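Local coordinates for protein mRNA export factor (Human herpesvirus 1, PDB 4YXP) that regulates viral gene expression, inhibits host splicing and mediates nuclear export of intronless viral mRNAs, dimerising through the folded C-terminal domain found here, at residues B[178-183]-B[195-200]; B[136-141]-B[205-210]; B[114-119]-B[151-156]; B[105-110]-B[143-148]. One frame throughout, in Å; residues are numbered along the deposited sequence.

How the contacts relate
From the N terminus, helix 93-109 opens contact 4 and helix 112-132 opens contact 3; the chain then passes 136-141, the first half of contact 2. Contact 4 closes at 143-148 and contact 3 at 151-156, on helix 146-167, so these two loops cross, with centres about 8 Å apart. Contact 1 opens and closes later, at 178-183 and 195-200, nested inside the long loop that contact 2 completes at 205-210; the loop of contact 2 also crosses those of contacts 3 and 4. Leu199 touches both Ile210 and Thr146, which brings helix 188-204 against contacts 2 and 4. Contacts 1, 3 and 4 lie against the second subunit, and 136-141 reaches it at Pro141.

Contact 1: B[178-183]-B[195-200]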
loop_
_atom_site.group_PDB
_atom_site.type_symbol
_atom_site.label_atom_id
_atom_site.label_comp_id
_atom_site.label_asym_id
_atom_site.label_seq_id
_atom_site.Cartn_x
_atom_site.Cartn_y
_atom_site.Cartn_z
ATOM N N SER B 178 -6.585 -3.631 -15.775
ATOM C CA SER B 178 -6.402 -2.892 -17.015
ATOM C C SER B 178 -7.593 -3.102 -17.952
ATOM O O SER B 178 -8.099 -2.154 -18.556
ATOM C CB SER B 178 -5.105 -3.321 -17.705
ATOM O OG SER B 178 -4.983 -2.704 -18.972
ATOM N N ARG B 179 -8.042 -4.348 -18.062
ATOM C CA ARG B 179 -9.141 -4.695 -18.961
ATOM C C ARG B 179 -10.485 -4.239 -18.400
ATOM O O ARG B 179 -11.340 -3.750 -19.140
ATOM C CB ARG B 179 -9.154 -6.205 -19.213
ATOM C CG ARG B 179 -7.967 -6.695 -20.038
ATOM C CD ARG B 179 -7.747 -8.189 -19.875
ATOM N NE ARG B 179 -8.947 -8.968 -20.179
ATOM C CZ ARG B 179 -9.234 -9.493 -21.368
ATOM N NH1 ARG B 179 -8.408 -9.340 -22.400
ATOM N NH2 ARG B 179 -10.357 -10.181 -21.526
ATOM N N ARG B 180 -10.662 -4.405 -17.094
ATOM C CA ARG B 180 -11.862 -3.934 -16.403
ATOM C C ARG B 180 -13.142 -4.449 -17.064
ATOM O O ARG B 180 -14.051 -3.674 -17.368
ATOM C CB ARG B 180 -11.866 -2.403 -16.349
ATOM C CG ARG B 180 -10.689 -1.815 -15.564
ATOM C CD ARG B 180 -10.792 -0.300 -15.412
ATOM N NE ARG B 180 -10.494 0.413 -16.654
ATOM C CZ ARG B 180 -9.284 0.836 -17.015
ATOM N NH1 ARG B 180 -8.230 0.623 -16.236
ATOM N NH2 ARG B 180 -9.126 1.478 -18.165
ATOM N N ARG B 181 -13.206 -5.762 -17.273
ATOM C CA ARG B 181 -14.351 -6.397 -17.923
ATOM C C ARG B 181 -15.101 -7.303 -16.957
ATOM O O ARG B 181 -14.503 -8.143 -16.287
ATOM C CB ARG B 181 -13.901 -7.216 -19.137
ATOM C CG ARG B 181 -13.297 -6.399 -20.258
ATOM C CD ARG B 181 -12.888 -7.288 -21.419
ATOM N NE ARG B 181 -11.934 -6.624 -22.304
ATOM C CZ ARG B 181 -11.485 -7.135 -23.445
ATOM N NH1 ARG B 181 -11.906 -8.323 -23.861
ATOM N NH2 ARG B 181 -10.615 -6.453 -24.178
ATOM N N LEU B 182 -16.416 -7.135 -16.895
ATOM C CA LEU B 182 -17.247 -7.969 -16.041
ATOM C C LEU B 182 -17.100 -9.442 -16.407
ATOM O O LEU B 182 -17.179 -10.315 -15.543
ATOM C CB LEU B 182 -18.711 -7.547 -16.150
ATOM C CG LEU B 182 -19.013 -6.103 -15.749
ATOM C CD1 LEU B 182 -20.454 -5.765 -16.079
ATOM C CD2 LEU B 182 -18.730 -5.874 -14.268
ATOM N N ALA B 183 -16.878 -9.709 -17.691
ATOM C CA ALA B 183 -16.773 -11.078 -18.191
ATOM C C ALA B 183 -15.534 -11.796 -17.657
ATOM O O ALA B 183 -15.434 -13.018 -17.760
ATOM C CB ALA B 183 -16.763 -11.079 -19.715
ATOM N N ILE B 195 -14.265 -4.859 -10.093
ATOM C CA ILE B 195 -15.312 -3.900 -9.746
ATOM C C ILE B 195 -14.699 -2.612 -9.205
ATOM O O ILE B 195 -15.068 -1.518 -9.631
ATOM C CB ILE B 195 -16.313 -4.507 -8.745
ATOM C CG1 ILE B 195 -17.077 -5.665 -9.391
ATOM C CG2 ILE B 195 -17.294 -3.446 -8.240
ATOM C CD1 ILE B 195 -17.885 -5.285 -10.635
ATOM N N LEU B 196 -13.765 -2.729 -8.270
ATOM C CA LEU B 196 -13.111 -1.547 -7.721
ATOM C C LEU B 196 -12.363 -0.777 -8.813
ATOM O O LEU B 196 -12.363 0.452 -8.817
ATOM C CB LEU B 196 -12.146 -1.926 -6.594
ATOM C CG LEU B 196 -12.747 -2.461 -5.292
ATOM C CD1 LEU B 196 -11.646 -2.658 -4.262
ATOM C CD2 LEU B 196 -13.831 -1.542 -4.738
ATOM N N ALA B 197 -11.729 -1.495 -9.737
ATOM C CA ALA B 197 -10.992 -0.844 -10.819
ATOM C C ALA B 197 -11.944 -0.088 -11.742
ATOM O O ALA B 197 -11.642 1.022 -12.182
ATOM C CB ALA B 197 -10.187 -1.861 -11.610
ATOM N N ARG B 198 -13.088 -0.697 -12.041
ATOM C CA ARG B 198 -14.086 -0.059 -12.890
ATOM C C ARG B 198 -14.615 1.201 -12.217
ATOM O O ARG B 198 -14.686 2.257 -12.836
ATOM C CB ARG B 198 -15.238 -1.020 -13.197
ATOM C CG ARG B 198 -14.891 -2.088 -14.222
ATOM C CD ARG B 198 -15.951 -3.183 -14.287
ATOM N NE ARG B 198 -17.258 -2.701 -14.733
ATOM C CZ ARG B 198 -17.654 -2.642 -16.002
ATOM N NH1 ARG B 198 -16.843 -3.016 -16.984
ATOM N NH2 ARG B 198 -18.871 -2.199 -16.298
ATOM N N LEU B 199 -14.976 1.085 -10.944
ATOM C CA LEU B 199 -15.512 2.219 -10.203
ATOM C C LEU B 199 -14.465 3.332 -10.100
ATOM O O LEU B 199 -14.768 4.497 -10.341
ATOM C CB LEU B 199 -15.975 1.778 -8.812
ATOM C CG LEU B 199 -16.707 2.813 -7.956
ATOM C CD1 LEU B 199 -17.944 3.350 -8.671
ATOM C CD2 LEU B 199 -17.097 2.209 -6.617
ATOM N N ALA B 200 -13.232 2.971 -9.758
ATOM C CA ALA B 200 -12.159 3.956 -9.648
ATOM C C ALA B 200 -11.930 4.668 -10.978
ATOM O O ALA B 200 -11.659 5.871 -11.012
ATOM C CB ALA B 200 -10.871 3.295 -9.175
#
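With CG beside its backbone N (chi1 -75°) and a bend at chi3 (64°) that turns NE out of the line of the chain, Arg198 leaves helix 188-204 and carries its guanidinium to the backbone of Arg180 and the side chain of Leu182. NH1 donates to Arg180 O over 2.9 Å; the bond is moderately bent, 149° at the hydrogen, but the oxygen lies close to the guanidinium plane. Leu182 covers one face of the same group: its CG stands 3.7 Å above the plane, over the centre, and CD2 comes within 3.5 Å of Arg198 NE. The two side chains cross at about a right angle. CD2 of Leu182 also reaches Ile195 CD1 at 3.8 Å. Farther along, Arg180 lies beside the helix, CB 3.7 Å from Arg198 CG and CG 4.0 Å from Ala197 CB. Arg180 has positive phi just after helix 173-179, within the region of the CHC2-type zinc finger but away from the metal. Arg198 NE and NH2 bond to Thr214 O and Ala213 O, so backbone carbonyls take a bond from each of its three nitrogens. The carboxylate of Asp6 of the second subunit accepts from Leu182 N and Ala183 N and makes a weak, long ion pair with Arg198 NH1. The carbonyl dipoles would compensate the positive charge of this buried guanidinium, with a weak contribution from that carboxylate.

Contact 2: B[136-141]-B[205-210]; sequences LRPQDP and RGVAEI
Leu136 O receives the backbone N-H of Ile210 at 2.7 Å, with an angle of 162° at the hydrogen. The same oxygen lies 3.3 Å from Glu209 CA in a CA-H...O contact. Beside the bond, Leu136 CB packs on Ile210 CB at 3.9 Å, while Leu136 CD1 rests near Ile210 O. The Pro138 ring makes the other half of the contact: CG sits 3.2 Å from Val207 O, and CD lies near both Val207 O and Ala208 O. CG of the ring also touches Val207 CG2 at 4.1 Å, the two side chains crossing at about a right angle, and it meets Ile210 CD1 as well. Val207 chi1 of -61° sets CG1 beside the backbone N, leaving CG2, the methyl that meets the ring, between that N and the carbonyl carbon. A water links the two loops, accepting from Leu136 N at 2.8 Å and donating to Ile210 O, with a weak bond to Glu209 OE2. Two loops of a largely helical domain without strands are joined here, one leading from helix 112-132 to helix 141-144, the other leaving helix 188-204. The second begins with a Schellman motif in which Gly206 has positive phi. The first folds into a type I turn from Arg137 to Asp140, closed by Asp140 N to Arg137 O at 3.2 Å, and passes directly into an N-cap: Asp140 OD1 accepts from Ile142 N and Ile143 N, and OD2 from Trp125 NE1. Lys100 NZ bonds to Pro138 O on the turn. Around this pair of loops, Ile143 packs on both Leu136 and Ile210, and Leu199 and Val203 of helix 188-204 lie against Ile210.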
loop_
_atom_site.group_PDB
_atom_site.type_symbol
_atom_site.label_atom_id
_atom_site.label_comp_id
_atom_site.label_asym_id
_atom_site.label_seq_id
_atom_site.Cartn_x
_atom_site.Cartn_y
_atom_site.Cartn_z
ATOM N N LEU B 136 -24.789 7.608 -8.229
ATOM C CA LEU B 136 -23.431 7.389 -7.736
ATOM C C LEU B 136 -22.542 8.551 -8.177
ATOM O O LEU B 136 -22.271 8.711 -9.370
ATOM C CB LEU B 136 -22.864 6.064 -8.259
ATOM C CG LEU B 136 -23.676 4.796 -7.970
ATOM C CD1 LEU B 136 -23.093 3.604 -8.716
ATOM C CD2 LEU B 136 -23.726 4.520 -6.481
ATOM N N ARG B 137 -22.083 9.352 -7.219
ATOM C CA ARG B 137 -21.349 10.581 -7.528
ATOM C C ARG B 137 -19.859 10.466 -7.173
ATOM O O ARG B 137 -19.522 10.033 -6.074
ATOM C CB ARG B 137 -21.964 11.761 -6.776
ATOM C CG ARG B 137 -23.492 11.821 -6.847
ATOM C CD ARG B 137 -24.072 12.894 -5.937
ATOM N NE ARG B 137 -23.441 12.889 -4.616
ATOM C CZ ARG B 137 -22.673 13.863 -4.125
ATOM N NH1 ARG B 137 -22.435 14.972 -4.821
ATOM N NH2 ARG B 137 -22.149 13.732 -2.915
ATOM N N PRO B 138 -18.961 10.863 -8.095
ATOM C CA PRO B 138 -17.525 10.803 -7.786
ATOM C C PRO B 138 -17.086 11.696 -6.624
ATOM O O PRO B 138 -16.056 11.412 -6.013
ATOM C CB PRO B 138 -16.867 11.273 -9.087
ATOM C CG PRO B 138 -17.870 11.015 -10.140
ATOM C CD PRO B 138 -19.199 11.240 -9.500
ATOM N N GLN B 139 -17.851 12.745 -6.332
ATOM C CA GLN B 139 -17.489 13.721 -5.301
ATOM C C GLN B 139 -17.872 13.206 -3.915
ATOM O O GLN B 139 -17.445 13.743 -2.893
ATOM C CB GLN B 139 -18.171 15.068 -5.566
ATOM C CG GLN B 139 -17.956 15.625 -6.974
ATOM C CD GLN B 139 -18.838 14.954 -8.022
ATOM O OE1 GLN B 139 -19.837 14.307 -7.693
ATOM N NE2 GLN B 139 -18.464 15.098 -9.289
ATOM N N ASP B 140 -18.701 12.170 -3.904
ATOM C CA ASP B 140 -19.059 11.438 -2.697
ATOM C C ASP B 140 -17.777 10.923 -2.022
ATOM O O ASP B 140 -16.962 10.289 -2.680
ATOM C CB ASP B 140 -20.011 10.300 -3.095
ATOM C CG ASP B 140 -20.399 9.402 -1.944
ATOM O OD1 ASP B 140 -19.504 8.907 -1.227
ATOM O OD2 ASP B 140 -21.617 9.164 -1.789
ATOM N N PRO B 141 -17.576 11.211 -0.719
ATOM C CA PRO B 141 -16.305 10.799 -0.100
ATOM C C PRO B 141 -16.018 9.297 -0.145
ATOM O O PRO B 141 -14.852 8.909 -0.245
ATOM C CB PRO B 141 -16.458 11.262 1.353
ATOM C CG PRO B 141 -17.403 12.406 1.284
ATOM C CD PRO B 141 -18.371 12.057 0.190
ATOM N N ARG B 205 -12.339 9.756 -14.240
ATOM C CA ARG B 205 -12.769 10.360 -15.502
ATOM C C ARG B 205 -13.739 11.520 -15.257
ATOM O O ARG B 205 -14.168 12.188 -16.198
ATOM C CB ARG B 205 -13.417 9.315 -16.420
ATOM C CG ARG B 205 -12.443 8.248 -16.926
ATOM C CD ARG B 205 -12.997 7.428 -18.091
ATOM N NE ARG B 205 -14.445 7.210 -18.015
ATOM C CZ ARG B 205 -15.066 6.068 -18.311
ATOM N NH1 ARG B 205 -14.382 4.996 -18.697
ATOM N NH2 ARG B 205 -16.385 5.995 -18.215
ATOM N N GLY B 206 -14.084 11.752 -13.994
ATOM C CA GLY B 206 -14.882 12.907 -13.616
ATOM C C GLY B 206 -16.290 12.957 -14.185
ATOM O O GLY B 206 -16.822 14.038 -14.438
ATOM N N VAL B 207 -16.902 11.794 -14.379
ATOM C CA VAL B 207 -18.260 11.734 -14.907
ATOM C C VAL B 207 -19.226 12.425 -13.951
ATOM O O VAL B 207 -18.979 12.498 -12.747
ATOM C CB VAL B 207 -18.704 10.277 -15.164
ATOM C CG1 VAL B 207 -17.798 9.614 -16.189
ATOM C CG2 VAL B 207 -18.727 9.478 -13.862
ATOM N N ALA B 208 -20.328 12.930 -14.495
ATOM C CA ALA B 208 -21.368 13.548 -13.685
ATOM C C ALA B 208 -21.845 12.558 -12.630
ATOM O O ALA B 208 -21.715 12.798 -11.429
ATOM C CB ALA B 208 -22.526 14.002 -14.559
ATOM N N GLU B 209 -22.403 11.444 -13.089
ATOM C CA GLU B 209 -22.733 10.340 -12.203
ATOM C C GLU B 209 -22.306 9.026 -12.848
ATOM O O GLU B 209 -22.176 8.928 -14.066
ATOM C CB GLU B 209 -24.228 10.326 -11.863
ATOM C CG GLU B 209 -25.163 10.199 -13.047
ATOM C CD GLU B 209 -26.624 10.250 -12.629
ATOM O OE1 GLU B 209 -27.173 11.367 -12.510
ATOM O OE2 GLU B 209 -27.218 9.172 -12.410
ATOM N N ILE B 210 -22.083 8.023 -12.011
ATOM C CA ILE B 210 -21.532 6.754 -12.457
ATOM C C ILE B 210 -22.648 5.763 -12.764
ATOM O O ILE B 210 -23.451 5.426 -11.897
ATOM C CB ILE B 210 -20.563 6.192 -11.399
ATOM C CG1 ILE B 210 -19.390 7.158 -11.194
ATOM C CG2 ILE B 210 -20.043 4.820 -11.808
ATOM C CD1 ILE B 210 -18.668 6.971 -9.880
HETATM O O HOH W 1 -25.660 6.716 -10.723
#

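Contact 3: B[114-119]-B[151-156]; sequences EALASA and DNLATR
Leu153 reaches across to helix 112-132, its CB directed toward that helix. Its CG, placed beside the backbone N by chi1 of -75°, comes 4.1 Å from Ala115 CB, and there the two methyls part. CD2 touches two neighbours, Ala115 CB at 3.7 Å and Leu116 CD2 at 3.9 Å; the two leucine side chains cross at about a right angle. CD1 meets Ala119 CB, one turn beyond Ala115, at 4.1 Å. Ala115 is also touched by the amide of Asn152, whose ND2 lies 3.8 Å from its CB. That amide is bonded at both ends: ND2 donates to Glu110 O, and OD1 accepts from Arg156 NE at 3.0 Å, an almost straight bond (172°) in the guanidinium plane but well above the amide plane. These bonds probably fix the amide's rotation. The segment axes approach to 9.9 Å and run closer to antiparallel than parallel, 139° between their directions. Met232, Leu235 and Ile236 of helix 230-241 also pack on Leu116, Phe193 of helix 188-204 lies against Leu153, and Thr155 of helix 146-167 meets Thr155 of the second subunit.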
loop_
_atom_site.group_PDB
_atom_site.type_symbol
_atom_site.label_atom_id
_atom_site.label_comp_id
_atom_site.label_asym_id
_atom_site.label_seq_id
_atom_site.Cartn_x
_atom_site.Cartn_y
_atom_site.Cartn_z
ATOM N N GLU B 114 -8.532 -3.977 7.936
ATOM C CA GLU B 114 -9.179 -2.679 7.783
ATOM C C GLU B 114 -9.475 -2.392 6.313
ATOM O O GLU B 114 -10.535 -1.863 5.977
ATOM C CB GLU B 114 -8.307 -1.572 8.377
ATOM C CG GLU B 114 -8.259 -1.580 9.898
ATOM C CD GLU B 114 -7.221 -0.626 10.467
ATOM O OE1 GLU B 114 -6.289 -0.226 9.732
ATOM O OE2 GLU B 114 -7.337 -0.278 11.656
ATOM N N ALA B 115 -8.542 -2.755 5.437
ATOM C CA ALA B 115 -8.726 -2.559 4.003
ATOM C C ALA B 115 -9.923 -3.361 3.484
ATOM O O ALA B 115 -10.720 -2.859 2.683
ATOM C CB ALA B 115 -7.457 -2.947 3.246
ATOM N N LEU B 116 -10.044 -4.607 3.935
ATOM C CA LEU B 116 -11.170 -5.447 3.545
ATOM C C LEU B 116 -12.478 -4.788 3.959
ATOM O O LEU B 116 -13.441 -4.755 3.190
ATOM C CB LEU B 116 -11.059 -6.838 4.173
ATOM C CG LEU B 116 -9.893 -7.717 3.708
ATOM C CD1 LEU B 116 -9.874 -9.026 4.483
ATOM C CD2 LEU B 116 -9.975 -7.989 2.214
ATOM N N ALA B 117 -12.500 -4.254 5.177
ATOM C CA ALA B 117 -13.688 -3.586 5.701
ATOM C C ALA B 117 -14.048 -2.362 4.864
ATOM O O ALA B 117 -15.227 -2.067 4.647
ATOM C CB ALA B 117 -13.468 -3.192 7.157
ATOM N N SER B 118 -13.034 -1.646 4.388
ATOM C CA SER B 118 -13.274 -0.451 3.590
ATOM C C SER B 118 -13.807 -0.811 2.204
ATOM O O SER B 118 -14.584 -0.060 1.622
ATOM C CB SER B 118 -11.995 0.382 3.473
ATOM O OG SER B 118 -11.698 1.008 4.713
ATOM N N ALA B 119 -13.390 -1.959 1.679
ATOM C CA ALA B 119 -13.913 -2.437 0.408
ATOM C C ALA B 119 -15.404 -2.757 0.545
ATOM O O ALA B 119 -16.212 -2.398 -0.313
ATOM C CB ALA B 119 -13.142 -3.657 -0.068
ATOM N N ASP B 151 -5.704 0.346 -4.404
ATOM C CA ASP B 151 -4.237 0.367 -4.361
ATOM C C ASP B 151 -3.694 -0.386 -3.149
ATOM O O ASP B 151 -2.714 -1.136 -3.252
ATOM C CB ASP B 151 -3.712 1.808 -4.336
ATOM C CG ASP B 151 -3.728 2.466 -5.705
ATOM O OD1 ASP B 151 -4.096 1.793 -6.694
ATOM O OD2 ASP B 151 -3.356 3.658 -5.791
ATOM N N ASN B 152 -4.319 -0.173 -1.997
ATOM C CA ASN B 152 -3.873 -0.805 -0.764
ATOM C C ASN B 152 -3.990 -2.331 -0.836
ATOM O O ASN B 152 -3.038 -3.048 -0.519
ATOM C CB ASN B 152 -4.675 -0.272 0.429
ATOM C CG ASN B 152 -3.958 -0.482 1.752
ATOM O OD1 ASN B 152 -2.750 -0.730 1.788
ATOM N ND2 ASN B 152 -4.694 -0.375 2.845
ATOM N N LEU B 153 -5.151 -2.828 -1.254
ATOM C CA LEU B 153 -5.357 -4.273 -1.352
ATOM C C LEU B 153 -4.428 -4.896 -2.392
ATOM O O LEU B 153 -3.914 -6.000 -2.197
ATOM C CB LEU B 153 -6.813 -4.600 -1.700
ATOM C CG LEU B 153 -7.845 -4.456 -0.574
ATOM C CD1 LEU B 153 -9.259 -4.648 -1.115
ATOM C CD2 LEU B 153 -7.578 -5.441 0.553
ATOM N N ALA B 154 -4.216 -4.191 -3.497
ATOM C CA ALA B 154 -3.331 -4.681 -4.546
ATOM C C ALA B 154 -1.890 -4.792 -4.042
ATOM O O ALA B 154 -1.195 -5.764 -4.333
ATOM C CB ALA B 154 -3.397 -3.772 -5.760
ATOM N N THR B 155 -1.446 -3.789 -3.290
ATOM C CA THR B 155 -0.095 -3.789 -2.743
ATOM C C THR B 155 0.095 -4.997 -1.825
ATOM O O THR B 155 1.121 -5.670 -1.867
ATOM C CB THR B 155 0.199 -2.476 -1.972
ATOM O OG1 THR B 155 0.240 -1.378 -2.892
ATOM C CG2 THR B 155 1.533 -2.548 -1.223
ATOM N N ARG B 156 -0.910 -5.286 -1.010
ATOM C CA ARG B 156 -0.776 -6.335 -0.006
ATOM C C ARG B 156 -0.942 -7.741 -0.591
ATOM O O ARG B 156 -0.289 -8.680 -0.134
ATOM C CB ARG B 156 -1.784 -6.088 1.124
ATOM C CG ARG B 156 -1.403 -4.878 1.983
ATOM C CD ARG B 156 -2.545 -4.345 2.853
ATOM N NE ARG B 156 -2.153 -3.080 3.482
ATOM C CZ ARG B 156 -1.539 -2.972 4.660
ATOM N NH1 ARG B 156 -1.258 -4.054 5.381
ATOM N NH2 ARG B 156 -1.215 -1.770 5.131
#

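Contact 4: B[105-110]-B[143-148]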
loop_
_atom_site.group_PDB
_atom_site.type_symbol
_atom_site.label_atom_id
_atom_site.label_comp_id
_atom_site.label_asym_id
_atom_site.label_seq_id
_atom_site.Cartn_x
_atom_site.Cartn_y
_atom_site.Cartn_z
ATOM N N CYS B 105 -6.264 9.286 2.587
ATOM C CA CYS B 105 -5.048 8.998 3.342
ATOM C C CYS B 105 -5.245 7.823 4.294
ATOM O O CYS B 105 -4.368 6.972 4.427
ATOM C CB CYS B 105 -4.598 10.229 4.128
ATOM S SG CYS B 105 -4.012 11.588 3.101
ATOM N N VAL B 106 -6.393 7.782 4.961
ATOM C CA VAL B 106 -6.692 6.700 5.891
ATOM C C VAL B 106 -6.648 5.358 5.167
ATOM O O VAL B 106 -6.006 4.416 5.626
ATOM C CB VAL B 106 -8.062 6.903 6.566
ATOM C CG1 VAL B 106 -8.444 5.684 7.410
ATOM C CG2 VAL B 106 -8.045 8.152 7.431
ATOM N N LEU B 107 -7.331 5.281 4.034
ATOM C CA LEU B 107 -7.474 4.027 3.308
ATOM C C LEU B 107 -6.149 3.549 2.719
ATOM O O LEU B 107 -5.936 2.344 2.540
ATOM C CB LEU B 107 -8.524 4.181 2.203
ATOM C CG LEU B 107 -9.939 3.723 2.573
ATOM C CD1 LEU B 107 -10.379 4.271 3.922
ATOM C CD2 LEU B 107 -10.929 4.135 1.490
ATOM N N ARG B 108 -5.254 4.487 2.431
ATOM C CA ARG B 108 -3.958 4.138 1.858
ATOM C C ARG B 108 -2.961 3.652 2.915
ATOM O O ARG B 108 -1.896 3.126 2.567
ATOM C CB ARG B 108 -3.394 5.337 1.081
ATOM C CG ARG B 108 -4.096 5.515 -0.262
ATOM C CD ARG B 108 -3.703 6.758 -1.045
ATOM N NE ARG B 108 -4.551 6.877 -2.231
ATOM C CZ ARG B 108 -4.337 6.260 -3.390
ATOM N NH1 ARG B 108 -3.268 5.493 -3.562
ATOM N NH2 ARG B 108 -5.188 6.427 -4.393
ATOM N N GLN B 109 -3.304 3.795 4.195
ATOM C CA GLN B 109 -2.422 3.324 5.268
ATOM C C GLN B 109 -3.077 2.284 6.188
ATOM O O GLN B 109 -2.487 1.892 7.195
ATOM C CB GLN B 109 -1.918 4.511 6.104
ATOM C CG GLN B 109 -2.997 5.315 6.825
ATOM C CD GLN B 109 -3.447 4.681 8.130
ATOM O OE1 GLN B 109 -2.694 4.627 9.102
ATOM N NE2 GLN B 109 -4.687 4.205 8.159
ATOM N N GLU B 110 -4.279 1.831 5.841
ATOM C CA GLU B 110 -4.977 0.823 6.649
ATOM C C GLU B 110 -4.303 -0.545 6.582
ATOM O O GLU B 110 -3.667 -0.877 5.580
ATOM C CB GLU B 110 -6.437 0.686 6.192
ATOM C CG GLU B 110 -7.348 1.773 6.704
ATOM C CD GLU B 110 -8.803 1.553 6.324
ATOM O OE1 GLU B 110 -9.067 1.101 5.186
ATOM O OE2 GLU B 110 -9.679 1.834 7.169
ATOM N N ILE B 143 -17.387 6.919 -2.430
ATOM C CA ILE B 143 -17.162 6.520 -3.814
ATOM C C ILE B 143 -15.849 7.116 -4.323
ATOM O O ILE B 143 -15.092 6.454 -5.044
ATOM C CB ILE B 143 -18.354 6.928 -4.703
ATOM C CG1 ILE B 143 -19.607 6.154 -4.267
ATOM C CG2 ILE B 143 -18.047 6.671 -6.177
ATOM C CD1 ILE B 143 -20.874 6.544 -4.987
ATOM N N GLY B 144 -15.572 8.357 -3.932
ATOM C CA GLY B 144 -14.403 9.068 -4.420
ATOM C C GLY B 144 -13.048 8.485 -4.034
ATOM O O GLY B 144 -12.034 8.800 -4.662
ATOM N N THR B 145 -13.013 7.645 -3.004
ATOM C CA THR B 145 -11.742 7.078 -2.538
ATOM C C THR B 145 -11.609 5.596 -2.882
ATOM O O THR B 145 -10.810 4.881 -2.276
ATOM C CB THR B 145 -11.567 7.253 -1.014
ATOM O OG1 THR B 145 -12.697 6.705 -0.325
ATOM C CG2 THR B 145 -11.415 8.729 -0.653
ATOM N N THR B 146 -12.375 5.138 -3.868
ATOM C CA THR B 146 -12.303 3.742 -4.297
ATOM C C THR B 146 -10.867 3.354 -4.677
ATOM O O THR B 146 -10.399 2.267 -4.334
ATOM C CB THR B 146 -13.243 3.473 -5.492
ATOM O OG1 THR B 146 -14.604 3.682 -5.089
ATOM C CG2 THR B 146 -13.097 2.040 -6.002
ATOM N N ALA B 147 -10.175 4.244 -5.377
ATOM C CA ALA B 147 -8.813 3.965 -5.838
ATOM C C ALA B 147 -7.861 3.689 -4.677
ATOM O O ALA B 147 -6.872 2.973 -4.838
ATOM C CB ALA B 147 -8.291 5.125 -6.669
ATOM N N ALA B 148 -8.155 4.257 -3.512
ATOM C CA ALA B 148 -7.281 4.118 -2.353
ATOM C C ALA B 148 -7.332 2.704 -1.776
ATOM O O ALA B 148 -6.294 2.116 -1.462
ATOM C CB ALA B 148 -7.652 5.136 -1.291
#
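Apolar contact joins Leu107 to Ala148, whose CB atoms meet at 3.7 Å. Beyond CB, the Leu107 side chain crosses that of Thr145 at about a right angle, with CD2 3.6 Å from Thr145 OG1. The hydroxyl has polar partners of its own, bonding to Arg103 NE and to Pro141 O. Arg108 packs on the same alanine. Its chain is extended from CG to NE (chi2 174°, chi3 -174°) and passes Ala148 CB, with CG and NE each 3.7 Å away. One guanidinium face then lies over Ala148 CA, 3.6 Å from the plane and offset toward the rim; NH2 comes 4.1 Å from Ala147 CB. Charge pairing holds the same group: NE makes a salt bridge to Asp104 OD2, and NH1 another to Asp151 OD2 while also donating to Thr155 O of the second subunit. Two carboxylates would favour the charged form of this buried arginine and probably fix its plane against the alanines. No hydrogen bond joins the two segments directly. The contact packs the C-terminal part of helix 93-109 against the start of helix 146-167, where Thr145 occupies the N-cap position; Ala148 CA lies 5.4 Å from Arg108 CA, a close approach of two backbones at the interface of the intertwined dimer.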